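Local coordinates for protein-glutamine gamma-glutamyltransferase 2 (PDB 1G0D) that probably cross-links proteins in a calcium-dependent manner, joining peptide-bound glutamine to lysine side chains or to mono- and polyamines with release of ammonia, at residues R23-E26 with I27-R31; E238-D242 with G243-Y247; E360-D363 with G364-C368; Q447-R450 with E451-K455; R543-Y546 with D547-V550. All coordinates share one frame; numbering follows the deposited sequence.

Contact 1 of 5, residues R23-E26 with I27-R31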
# COMPACT_ATOMS: atom_id res chain seq x y z
N ARG A 23 -15.66 -10.02 -15.03
CA ARG A 23 -14.28 -9.97 -14.57
C ARG A 23 -14.16 -10.30 -13.09
O ARG A 23 -13.43 -9.62 -12.34
CB ARG A 23 -13.69 -8.57 -14.80
CG ARG A 23 -14.19 -7.92 -16.07
CD ARG A 23 -13.62 -6.54 -16.24
NE ARG A 23 -13.54 -6.13 -17.64
CZ ARG A 23 -14.53 -5.54 -18.32
NH1 ARG A 23 -15.72 -5.28 -17.76
NH2 ARG A 23 -14.31 -5.14 -19.57
N THR A 24 -14.87 -11.34 -12.66
CA THR A 24 -14.84 -11.76 -11.26
C THR A 24 -14.56 -13.27 -11.15
O THR A 24 -14.51 -13.80 -10.04
CB THR A 24 -16.17 -11.51 -10.58
OG1 THR A 24 -17.14 -12.31 -11.24
CG2 THR A 24 -16.62 -10.09 -10.67
N ARG A 25 -14.36 -13.95 -12.27
CA ARG A 25 -14.13 -15.39 -12.21
C ARG A 25 -12.82 -15.88 -11.67
O ARG A 25 -12.70 -17.06 -11.41
CB ARG A 25 -14.36 -16.03 -13.57
CG ARG A 25 -13.21 -15.89 -14.49
CD ARG A 25 -13.35 -16.91 -15.59
NE ARG A 25 -12.10 -17.10 -16.30
CZ ARG A 25 -11.96 -17.93 -17.32
NH1 ARG A 25 -12.99 -18.64 -17.73
NH2 ARG A 25 -10.79 -18.06 -17.94
N GLU A 26 -11.83 -14.99 -11.49
CA GLU A 26 -10.53 -15.37 -10.92
C GLU A 26 -10.78 -15.71 -9.46
O GLU A 26 -10.13 -16.57 -8.90
CB GLU A 26 -9.56 -14.21 -10.97
CG GLU A 26 -9.07 -13.94 -12.30
CD GLU A 26 -8.41 -15.16 -12.83
OE1 GLU A 26 -7.19 -15.28 -12.64
OE2 GLU A 26 -9.11 -16.01 -13.43
N ILE A 27 -11.73 -14.99 -8.87
CA ILE A 27 -12.17 -15.15 -7.49
C ILE A 27 -12.86 -16.52 -7.28
O ILE A 27 -12.49 -17.24 -6.36
CB ILE A 27 -13.18 -14.01 -7.10
CG1 ILE A 27 -12.51 -12.64 -7.23
CG2 ILE A 27 -13.68 -14.17 -5.67
CD1 ILE A 27 -13.51 -11.47 -7.30
N ASP A 28 -13.84 -16.88 -8.12
CA ASP A 28 -14.58 -18.14 -8.00
C ASP A 28 -15.51 -18.33 -9.22
O ASP A 28 -16.08 -17.38 -9.73
CB ASP A 28 -15.41 -18.11 -6.71
CG ASP A 28 -15.78 -19.51 -6.18
OD1 ASP A 28 -16.06 -19.66 -4.97
OD2 ASP A 28 -15.80 -20.47 -6.97
N ARG A 29 -15.69 -19.58 -9.67
CA ARG A 29 -16.54 -19.93 -10.81
C ARG A 29 -17.84 -20.57 -10.39
O ARG A 29 -18.84 -20.50 -11.10
CB ARG A 29 -15.86 -20.93 -11.69
CG ARG A 29 -15.01 -20.30 -12.68
CD ARG A 29 -13.92 -21.22 -13.06
NE ARG A 29 -12.67 -20.48 -13.02
CZ ARG A 29 -11.76 -20.52 -13.98
NH1 ARG A 29 -10.64 -19.81 -13.86
NH2 ARG A 29 -11.97 -21.30 -15.04
N GLU A 30 -17.80 -21.22 -9.24
CA GLU A 30 -18.96 -21.91 -8.71
C GLU A 30 -19.96 -21.03 -8.00
O GLU A 30 -21.06 -21.49 -7.68
CB GLU A 30 -18.52 -23.05 -7.80
CG GLU A 30 -17.38 -23.93 -8.37
CD GLU A 30 -17.63 -24.43 -9.81
OE1 GLU A 30 -18.82 -24.65 -10.20
OE2 GLU A 30 -16.63 -24.60 -10.56
N ARG A 31 -19.62 -19.76 -7.73
CA ARG A 31 -20.60 -18.87 -7.11
C ARG A 31 -20.68 -17.57 -7.90
O ARG A 31 -19.66 -17.06 -8.37
CB ARG A 31 -20.29 -18.59 -5.65
CG ARG A 31 -18.86 -18.32 -5.35
CD ARG A 31 -18.73 -17.95 -3.86
NE ARG A 31 -17.37 -17.55 -3.52
CZ ARG A 31 -17.05 -16.83 -2.47
NH1 ARG A 31 -15.78 -16.51 -2.24
NH2 ARG A 31 -18.01 -16.43 -1.63
O HOH W 1 -11.29 -19.85 -10.83

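Contact 2 of 5, residues E238-D242 with G243-Y247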
# COMPACT_ATOMS: atom_id res chain seq x y z
N GLU A 238 11.79 -2.26 16.35
CA GLU A 238 12.39 -3.58 16.41
C GLU A 238 12.05 -4.72 17.36
O GLU A 238 11.86 -5.83 16.87
CB GLU A 238 13.89 -3.40 16.28
CG GLU A 238 14.66 -4.48 16.80
CD GLU A 238 15.23 -4.10 18.10
OE1 GLU A 238 14.97 -4.88 19.04
OE2 GLU A 238 15.92 -3.04 18.19
N PRO A 239 12.01 -4.54 18.68
CA PRO A 239 11.63 -5.83 19.33
C PRO A 239 10.14 -6.17 19.00
O PRO A 239 9.22 -5.71 19.68
CB PRO A 239 11.85 -5.59 20.81
CG PRO A 239 11.84 -4.09 20.94
CD PRO A 239 12.31 -3.47 19.64
N TYR A 240 9.92 -6.96 17.95
CA TYR A 240 8.57 -7.30 17.51
C TYR A 240 8.18 -8.56 18.22
O TYR A 240 7.73 -9.53 17.61
CB TYR A 240 8.57 -7.54 16.01
CG TYR A 240 9.07 -6.35 15.22
CD1 TYR A 240 8.31 -5.19 15.10
CD2 TYR A 240 10.33 -6.37 14.66
CE1 TYR A 240 8.81 -4.07 14.44
CE2 TYR A 240 10.83 -5.27 13.99
CZ TYR A 240 10.07 -4.13 13.89
OH TYR A 240 10.61 -3.05 13.24
N THR A 241 8.32 -8.50 19.54
CA THR A 241 8.12 -9.66 20.37
C THR A 241 7.04 -10.68 20.08
O THR A 241 7.37 -11.86 19.85
CB THR A 241 8.05 -9.26 21.85
OG1 THR A 241 7.12 -8.20 22.03
CG2 THR A 241 9.42 -8.80 22.30
N ASP A 242 5.78 -10.31 20.04
CA ASP A 242 4.85 -11.41 19.83
C ASP A 242 4.11 -11.42 18.52
O ASP A 242 2.89 -11.52 18.49
CB ASP A 242 3.87 -11.46 20.99
CG ASP A 242 4.57 -11.28 22.33
OD1 ASP A 242 5.26 -12.24 22.78
OD2 ASP A 242 4.43 -10.17 22.93
N GLY A 243 4.87 -11.33 17.44
CA GLY A 243 4.25 -11.30 16.13
C GLY A 243 5.27 -11.33 15.03
O GLY A 243 6.43 -11.58 15.28
N VAL A 244 4.83 -11.09 13.79
CA VAL A 244 5.75 -11.10 12.67
C VAL A 244 6.28 -9.71 12.44
O VAL A 244 5.53 -8.75 12.50
CB VAL A 244 5.05 -11.57 11.38
CG1 VAL A 244 6.04 -11.51 10.25
CG2 VAL A 244 4.53 -13.00 11.53
N ALA A 245 7.57 -9.57 12.20
CA ALA A 245 8.09 -8.25 11.95
C ALA A 245 7.55 -7.78 10.60
O ALA A 245 7.45 -8.56 9.65
CB ALA A 245 9.59 -8.30 11.90
N PRO A 246 7.18 -6.48 10.51
CA PRO A 246 6.65 -5.90 9.28
C PRO A 246 7.47 -6.16 8.01
O PRO A 246 6.91 -6.39 6.94
CB PRO A 246 6.56 -4.42 9.60
CG PRO A 246 6.31 -4.39 11.04
CD PRO A 246 7.19 -5.49 11.60
N TYR A 247 8.79 -6.13 8.13
CA TYR A 247 9.64 -6.32 6.96
C TYR A 247 9.65 -7.76 6.41
O TYR A 247 10.28 -8.05 5.39
CB TYR A 247 11.06 -5.86 7.30
CG TYR A 247 11.79 -6.86 8.13
CD1 TYR A 247 11.74 -6.81 9.52
CD2 TYR A 247 12.47 -7.93 7.53
CE1 TYR A 247 12.34 -7.80 10.30
CE2 TYR A 247 13.07 -8.92 8.30
CZ TYR A 247 13.00 -8.85 9.69
OH TYR A 247 13.58 -9.84 10.46

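Contact 3 of 5, residues E360-D363 with G364-C368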
# COMPACT_ATOMS: atom_id res chain seq x y z
N GLU A 360 0.25 11.36 12.97
CA GLU A 360 1.15 11.61 14.08
C GLU A 360 0.56 11.82 15.47
O GLU A 360 0.55 10.91 16.30
CB GLU A 360 2.08 12.79 13.71
CG GLU A 360 3.33 12.35 12.94
CD GLU A 360 4.45 11.82 13.85
OE1 GLU A 360 4.32 11.91 15.09
OE2 GLU A 360 5.46 11.31 13.32
N LEU A 361 0.02 13.01 15.69
CA LEU A 361 -0.45 13.36 16.99
C LEU A 361 -1.86 13.19 17.60
O LEU A 361 -2.30 14.02 18.40
CB LEU A 361 0.12 14.75 17.26
CG LEU A 361 1.65 14.78 17.53
CD1 LEU A 361 2.31 13.42 17.33
CD2 LEU A 361 2.34 15.80 16.63
N SER A 362 -2.58 12.14 17.19
CA SER A 362 -3.86 11.74 17.83
C SER A 362 -3.60 10.28 17.69
O SER A 362 -3.90 9.68 16.65
CB SER A 362 -5.13 12.09 17.07
OG SER A 362 -6.21 12.08 18.01
N ASP A 363 -3.06 9.73 18.78
CA ASP A 363 -2.53 8.38 18.80
C ASP A 363 -3.20 7.18 18.15
O ASP A 363 -4.18 6.61 18.65
CB ASP A 363 -1.96 8.07 20.23
CG ASP A 363 -3.01 7.68 21.27
OD1 ASP A 363 -3.90 8.49 21.62
OD2 ASP A 363 -2.89 6.54 21.78
N GLY A 364 -2.61 6.82 17.00
CA GLY A 364 -3.02 5.70 16.17
C GLY A 364 -4.49 5.81 15.99
O GLY A 364 -5.23 4.82 15.94
N GLU A 365 -4.92 7.05 15.87
CA GLU A 365 -6.33 7.28 15.78
C GLU A 365 -6.89 7.80 14.48
O GLU A 365 -7.95 7.35 14.03
CB GLU A 365 -6.71 8.22 16.91
CG GLU A 365 -7.08 7.50 18.18
CD GLU A 365 -8.57 7.26 18.24
OE1 GLU A 365 -9.29 8.25 18.51
OE2 GLU A 365 -9.00 6.11 17.98
N PHE A 366 -6.18 8.75 13.87
CA PHE A 366 -6.69 9.35 12.65
C PHE A 366 -6.06 8.97 11.31
O PHE A 366 -4.97 9.43 11.00
CB PHE A 366 -6.67 10.87 12.79
CG PHE A 366 -7.48 11.38 13.94
CD1 PHE A 366 -7.13 12.56 14.58
CD2 PHE A 366 -8.59 10.68 14.38
CE1 PHE A 366 -7.87 13.03 15.64
CE2 PHE A 366 -9.34 11.13 15.43
CZ PHE A 366 -8.98 12.31 16.06
N CYS A 367 -6.76 8.17 10.52
CA CYS A 367 -6.27 7.79 9.20
C CYS A 367 -6.53 9.02 8.32
O CYS A 367 -7.23 9.95 8.77
CB CYS A 367 -7.07 6.60 8.67
SG CYS A 367 -8.77 7.01 8.08
N CYS A 368 -5.98 9.03 7.10
CA CYS A 368 -6.16 10.15 6.16
C CYS A 368 -6.91 9.86 4.86
O CYS A 368 -6.78 8.79 4.28
CB CYS A 368 -4.80 10.76 5.81
SG CYS A 368 -4.26 11.95 7.06

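Contact 4 of 5, residues Q447-R450 with E451-K455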
# COMPACT_ATOMS: atom_id res chain seq x y z
N GLN A 447 6.59 29.68 -10.38
CA GLN A 447 5.77 30.74 -9.84
C GLN A 447 4.49 30.05 -9.49
O GLN A 447 3.72 30.54 -8.67
CB GLN A 447 5.49 31.82 -10.88
CG GLN A 447 4.47 32.92 -10.44
CD GLN A 447 4.99 33.85 -9.30
OE1 GLN A 447 4.23 34.23 -8.39
NE2 GLN A 447 6.28 34.23 -9.36
N LYS A 448 4.23 28.93 -10.14
CA LYS A 448 3.00 28.24 -9.82
C LYS A 448 3.15 27.67 -8.42
O LYS A 448 2.21 27.69 -7.65
CB LYS A 448 2.68 27.16 -10.85
CG LYS A 448 1.67 27.65 -11.88
CD LYS A 448 0.24 27.13 -11.63
CE LYS A 448 -0.50 27.82 -10.45
NZ LYS A 448 -1.85 27.19 -10.10
N GLU A 449 4.35 27.19 -8.09
CA GLU A 449 4.60 26.67 -6.76
C GLU A 449 4.48 27.82 -5.78
O GLU A 449 3.93 27.63 -4.70
CB GLU A 449 6.00 26.07 -6.62
CG GLU A 449 6.31 25.57 -5.18
CD GLU A 449 7.81 25.44 -4.89
OE1 GLU A 449 8.56 26.38 -5.21
OE2 GLU A 449 8.25 24.40 -4.33
N ARG A 450 4.99 29.00 -6.14
CA ARG A 450 4.89 30.15 -5.23
C ARG A 450 3.46 30.59 -4.95
O ARG A 450 3.14 30.99 -3.85
CB ARG A 450 5.65 31.38 -5.75
CG ARG A 450 5.41 32.62 -4.86
CD ARG A 450 6.46 33.74 -4.97
NE ARG A 450 7.80 33.30 -4.56
CZ ARG A 450 8.48 33.77 -3.52
NH1 ARG A 450 7.95 34.71 -2.75
NH2 ARG A 450 9.69 33.28 -3.23
N GLU A 451 2.58 30.53 -5.93
CA GLU A 451 1.27 31.00 -5.60
C GLU A 451 0.43 29.97 -4.89
O GLU A 451 -0.57 30.33 -4.27
CB GLU A 451 0.57 31.53 -6.84
CG GLU A 451 0.54 30.57 -8.01
CD GLU A 451 0.24 31.27 -9.34
OE1 GLU A 451 1.04 32.16 -9.72
OE2 GLU A 451 -0.79 30.92 -9.99
N VAL A 452 0.79 28.68 -4.93
CA VAL A 452 0.01 27.67 -4.22
C VAL A 452 0.44 27.63 -2.77
O VAL A 452 -0.38 27.46 -1.87
CB VAL A 452 0.19 26.23 -4.83
CG1 VAL A 452 -0.45 25.18 -3.93
CG2 VAL A 452 -0.48 26.18 -6.22
N TYR A 453 1.73 27.78 -2.54
CA TYR A 453 2.29 27.80 -1.19
C TYR A 453 1.74 29.02 -0.51
O TYR A 453 1.44 29.00 0.68
CB TYR A 453 3.80 27.91 -1.25
CG TYR A 453 4.46 26.57 -1.36
CD1 TYR A 453 3.69 25.40 -1.42
CD2 TYR A 453 5.83 26.46 -1.37
CE1 TYR A 453 4.28 24.14 -1.49
CE2 TYR A 453 6.44 25.21 -1.44
CZ TYR A 453 5.66 24.05 -1.50
OH TYR A 453 6.26 22.82 -1.60
N LYS A 454 1.63 30.10 -1.27
CA LYS A 454 1.12 31.35 -0.74
C LYS A 454 -0.32 31.12 -0.31
O LYS A 454 -0.71 31.39 0.81
CB LYS A 454 1.21 32.46 -1.80
CG LYS A 454 2.62 33.10 -1.96
CD LYS A 454 2.55 34.49 -2.68
CE LYS A 454 2.81 34.44 -4.23
NZ LYS A 454 1.61 34.22 -5.15
N LYS A 455 -1.11 30.60 -1.22
CA LYS A 455 -2.51 30.30 -0.92
C LYS A 455 -2.71 29.35 0.28
O LYS A 455 -3.53 29.58 1.16
CB LYS A 455 -3.11 29.70 -2.20
CG LYS A 455 -4.47 29.03 -2.07
CD LYS A 455 -4.87 28.47 -3.43
CE LYS A 455 -6.29 27.92 -3.45
NZ LYS A 455 -6.33 26.86 -4.52

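Contact 5 of 5, residues R543-Y546 with D547-V550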
# COMPACT_ATOMS: atom_id res chain seq x y z
N ARG A 543 35.36 5.90 7.91
CA ARG A 543 35.24 4.48 7.72
C ARG A 543 34.37 3.85 8.76
O ARG A 543 34.70 3.86 9.94
CB ARG A 543 36.60 3.80 7.76
CG ARG A 543 36.54 2.30 7.60
CD ARG A 543 37.82 1.76 6.99
NE ARG A 543 37.72 0.33 6.73
CZ ARG A 543 37.45 -0.20 5.53
NH1 ARG A 543 37.25 0.58 4.48
NH2 ARG A 543 37.39 -1.52 5.39
N LEU A 544 33.24 3.32 8.29
CA LEU A 544 32.29 2.64 9.16
C LEU A 544 32.64 1.15 9.10
O LEU A 544 32.99 0.65 8.02
CB LEU A 544 30.87 2.90 8.64
CG LEU A 544 30.18 4.21 9.01
CD1 LEU A 544 30.38 4.54 10.47
CD2 LEU A 544 30.73 5.30 8.17
N HIS A 545 32.57 0.46 10.25
CA HIS A 545 32.92 -0.97 10.35
C HIS A 545 31.80 -1.85 10.84
O HIS A 545 31.03 -1.47 11.71
CB HIS A 545 34.08 -1.17 11.32
CG HIS A 545 35.30 -0.40 10.96
ND1 HIS A 545 35.49 0.91 11.35
CD2 HIS A 545 36.40 -0.75 10.26
CE1 HIS A 545 36.66 1.33 10.91
NE2 HIS A 545 37.23 0.35 10.24
N TYR A 546 31.76 -3.07 10.33
CA TYR A 546 30.71 -3.97 10.69
C TYR A 546 30.51 -4.18 12.15
O TYR A 546 29.42 -3.95 12.65
CB TYR A 546 30.92 -5.32 10.03
CG TYR A 546 29.84 -6.29 10.41
CD1 TYR A 546 28.51 -6.04 10.07
CD2 TYR A 546 30.13 -7.46 11.10
CE1 TYR A 546 27.50 -6.94 10.42
CE2 TYR A 546 29.12 -8.37 11.46
CZ TYR A 546 27.81 -8.10 11.11
OH TYR A 546 26.81 -8.96 11.47
N ASP A 547 31.55 -4.60 12.86
CA ASP A 547 31.43 -4.89 14.29
C ASP A 547 31.02 -3.69 15.12
O ASP A 547 30.66 -3.83 16.28
CB ASP A 547 32.72 -5.47 14.84
CG ASP A 547 33.92 -5.09 13.99
OD1 ASP A 547 34.72 -4.23 14.43
OD2 ASP A 547 34.05 -5.66 12.88
N ASP A 548 31.08 -2.51 14.51
CA ASP A 548 30.67 -1.29 15.18
C ASP A 548 29.18 -1.10 14.90
O ASP A 548 28.36 -1.02 15.81
CB ASP A 548 31.43 -0.08 14.63
CG ASP A 548 32.86 0.05 15.17
OD1 ASP A 548 33.16 -0.51 16.25
OD2 ASP A 548 33.68 0.73 14.50
N TYR A 549 28.82 -1.04 13.62
CA TYR A 549 27.42 -0.81 13.28
C TYR A 549 26.45 -1.96 13.43
O TYR A 549 25.27 -1.72 13.31
CB TYR A 549 27.22 -0.15 11.88
CG TYR A 549 27.49 -1.00 10.65
CD1 TYR A 549 26.77 -2.17 10.40
CD2 TYR A 549 28.52 -0.66 9.77
CE1 TYR A 549 27.08 -2.98 9.32
CE2 TYR A 549 28.83 -1.46 8.69
CZ TYR A 549 28.12 -2.62 8.48
OH TYR A 549 28.50 -3.46 7.44
N VAL A 550 26.91 -3.19 13.68
CA VAL A 550 25.93 -4.27 13.86
C VAL A 550 25.18 -3.97 15.14
O VAL A 550 24.03 -4.34 15.31
CB VAL A 550 26.53 -5.63 14.13
CG1 VAL A 550 25.93 -6.63 13.18
CG2 VAL A 550 28.01 -5.56 14.07

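Contact 1 of 5, residues R23-E26 with I27-R31
The guanidinium groups of R25 and R29 lie flat on one another, their centres 4.2 Å apart and their planes only 15° out of parallel. One face of R25 carries R29 NH2, at 3.9 Å from R25 NH1, while R25 NE sits over the rim of the R29 group. E26 comes alongside R29 and points the same way, its OE2 4.1 Å from R29 NH1; the carboxylate is tilted 47° to the guanidinium plane. That separation is beyond a salt bridge, yet the negative charge probably eases the pairing of the two cations. R25 reaches the stack with CG between the backbone N and the carbonyl carbon (chi1 80°) and the chain extended from there to NE, whereas R29 must bend at its third torsion. A water bridges R29 NE and R25 O, accepting from R29 NE at 2.7 Å and donating to R25 O at 3.2 Å. All this sits in the loop between helix 15-21, which R23 ends as the C-prime residue of a Schellman motif, and strand 33-35 of the N-terminal domain. The chain turns there with a weak bond from I27 N to T24 O (3.2 Å), and I27 CD1 packs on T24 CB; I27 also touches I33, F180 and M185. Just beyond, D28 forms an Asx turn: OD2 accepts from E30 N at 3.1 Å, and OD1 takes R31 NE in a salt bridge of 2.9 Å. R31 NH1 also pairs with D186, T24 OG1 bonds I33 O, and E26 OE1 forms a salt bridge with R655.

Contact 2 of 5, residues E238-D242 with G243-Y247
Y240 swings its ring over A245 and P246 because CG stands beside the backbone N, opposite the carbonyl carbon (chi1 -57°), and the ring is turned broadside to the chain that returns beneath it. The backbone makes this possible: Y240 is the centre of an inverse gamma turn, closed by a weak bond from T241 N to P239 O, and a second weak bond, G243 N to Y240 O at 3.4 Å, closes the next turn. Both belong to the loop between strand 232-234 and helix 253-261. The chain thereby doubles back, bringing A245 and P246 against the same face of the Y240 ring as CH-pi partners. A245 CA lies 4.2 Å from the ring centroid, 26° off the normal; P246 CD lies 3.8 Å away, 21° off it and shifted toward the rim. On that same face A245 CB lies toward the CD2 rim, 3.4 Å from Y240 CD2. The phenol oxygen, Y240 OH, is held by E555 and Q271, which fixes the far end of the ring, and Y269 packs on Y240, T241 and P246 from strand 269-270. Nearby, V244 exchanges backbone bonds with K268 and Y269. The patch borders the catalytic region: the side chain of P246 comes within about 7 Å of that of Y515, important for activity, and about 9 Å of that of the active-site C272. On the ring's CE1 side, P246 CD touches Y240 CE1 at 3.6 Å, tucking the proline ring obliquely against the phenol.

Contact 3 of 5, residues E360-D363 with G364-C368
S362 O takes the backbone N-H of E365 at 2.9 Å, the polar bond that closes this turn, although the position of E365 N is less certain than most. D363 and G364 occupy the two corners, with torsions roughly those of a type II beta turn; G364 is well off the ideal but takes the positive phi (49°) that the second corner requires. Across the turn the S362 side chain meets the ring of F366. OG stands anti to the backbone N (chi1 -159°), which carries the hydroxyl oxygen out toward the ring, 3.0 Å from F366 CE1 and 3.4 Å from F366 CZ. The approach to the ring is oblique. S362 CB is modelled so near F366 CD1 that this pair is doubtful. The turn lies in the long connection of a hairpin, between the adjacent antiparallel strands 350-355 and 368-372 of the catalytic core. F366 pairs through its backbone with Q359, and C368 with the active-site D355 at the end of the preceding strand, while L361 N is bonded to D303 OD1. The side chain of F366 itself stays about 10 Å from that of D355. E365 CG lies 3.1 Å from D363 O, and its chain then leads away from the turn. Its carboxylate keeps 6.2 Å between E365 OE1 and D363 OD1, so repulsion between the two acids, both at the surface, is probably modest.

Contact 4 of 5, residues Q447-R450 with E451-K455
E449 and Y453, one helical turn apart, cross at a slant with the glutamate laid over the tyrosine: E449 CG stands 4.0 Å from the centre of the Y453 ring, 19° off its normal, as a CH-pi contact. The carboxylate beyond it is inclined 29° to the ring plane and brings E449 OE2 to 3.5 Å from Y453 CE2. A first torsion that leaves E449 CG anti to the backbone N (chi1 177°) and an extended chain send the acid along the ring toward its phenol end. Both polar ends have partners elsewhere: E449 OE1 takes the backbone N-H of G445, and Y453 OH is hydrogen-bonded to N395 OD1. Behind them run the i to i+4 bonds of helix 447-456, such as Y453 N to E449 O at 3.1 Å and E451 N to Q447 O at 3.0 Å. On another side of the helix Q447 and E451 cross at nearly a right angle, with Q447 CG 3.6 Å from E451 OE1. K448 bends twice to lean over E451; its NZ makes a long salt bridge of 3.9 Å to E451 OE2 and also forms a salt bridge with E378. The aliphatic parts of R450 and K454 lie obliquely against each other, while the charged ends diverge. V452 and Y453 pack inward on F391 of helix 387-395. E449, N395 and the neighbouring E444 are probable calcium ligands; G445 N holds E449 OE1, and Y453, bonded to N395, lies under the E449 chain, which probably helps order the metal site.

Contact 5 of 5, residues R543-Y546 with D547-V550
H545, at the N-cap position, starts the short helix 546-549 with one carbonyl serving two amides: H545 O accepts from Y549 N at 3.0 Å almost straight ahead, and from D548 N at 3.0 Å from well above the carbonyl plane, 53° out of it. Two tyrosines then carry the packing. Y546 CA sits over one face of the Y549 ring, 3.8 Å from its centroid, while the two rings stand close to perpendicular (81°) with Y546 CD1 3.5 Å from Y549 CE1. The Y546 ring is directed toward V550 by a CG anti to its backbone N (chi1 179°), and V550 CG2 lies over its centre at 3.8 Å, though the model places V550 too close to Y546 in other respects and this detail is doubtful. At the other edge of Y549, CD2 meets L544 CB at 4.4 Å. This is the passage from strand 536-544, an outermost strand of a three-stranded antiparallel sheet in the first of the two beta-barrels that follow the catalytic core, into the helix that leads on toward strand 558-566. L544 pairs with F488 in that sheet and packs on V490. The hydroxyls bond outside the two segments: Y546 OH to R669, and Y549 OH to T486 O and G485 N; the Y546 ring also meets F484 edge-to-face. Beside the helix start, H545 and D548 run side by side, their planes nearly perpendicular, with H545 ND1 3.6 Å from D548 OD2. The side chain of L544 is about 6 Å from that of I580, in the probable GTP site.

How the contacts relate
The five contacts follow each other along the chain and nowhere touch. Contacts 2 and 3 are surface turns of the catalytic core, about 21 Å apart between centres; one rests a tyrosine face on proline and alanine, the other sets a serine against a phenylalanine. Contacts 1, 4 and 5 are partly buried. Contact 1 stacks arginines at the edge of the N-terminal domain; contact 4, on the opposite side of the chain's centre from contact 1, is a regular helix beside a probable calcium site. Contact 5 packs tyrosines at a strand-to-helix join in a barrel, its nearest atoms about 9 Å from contact 2.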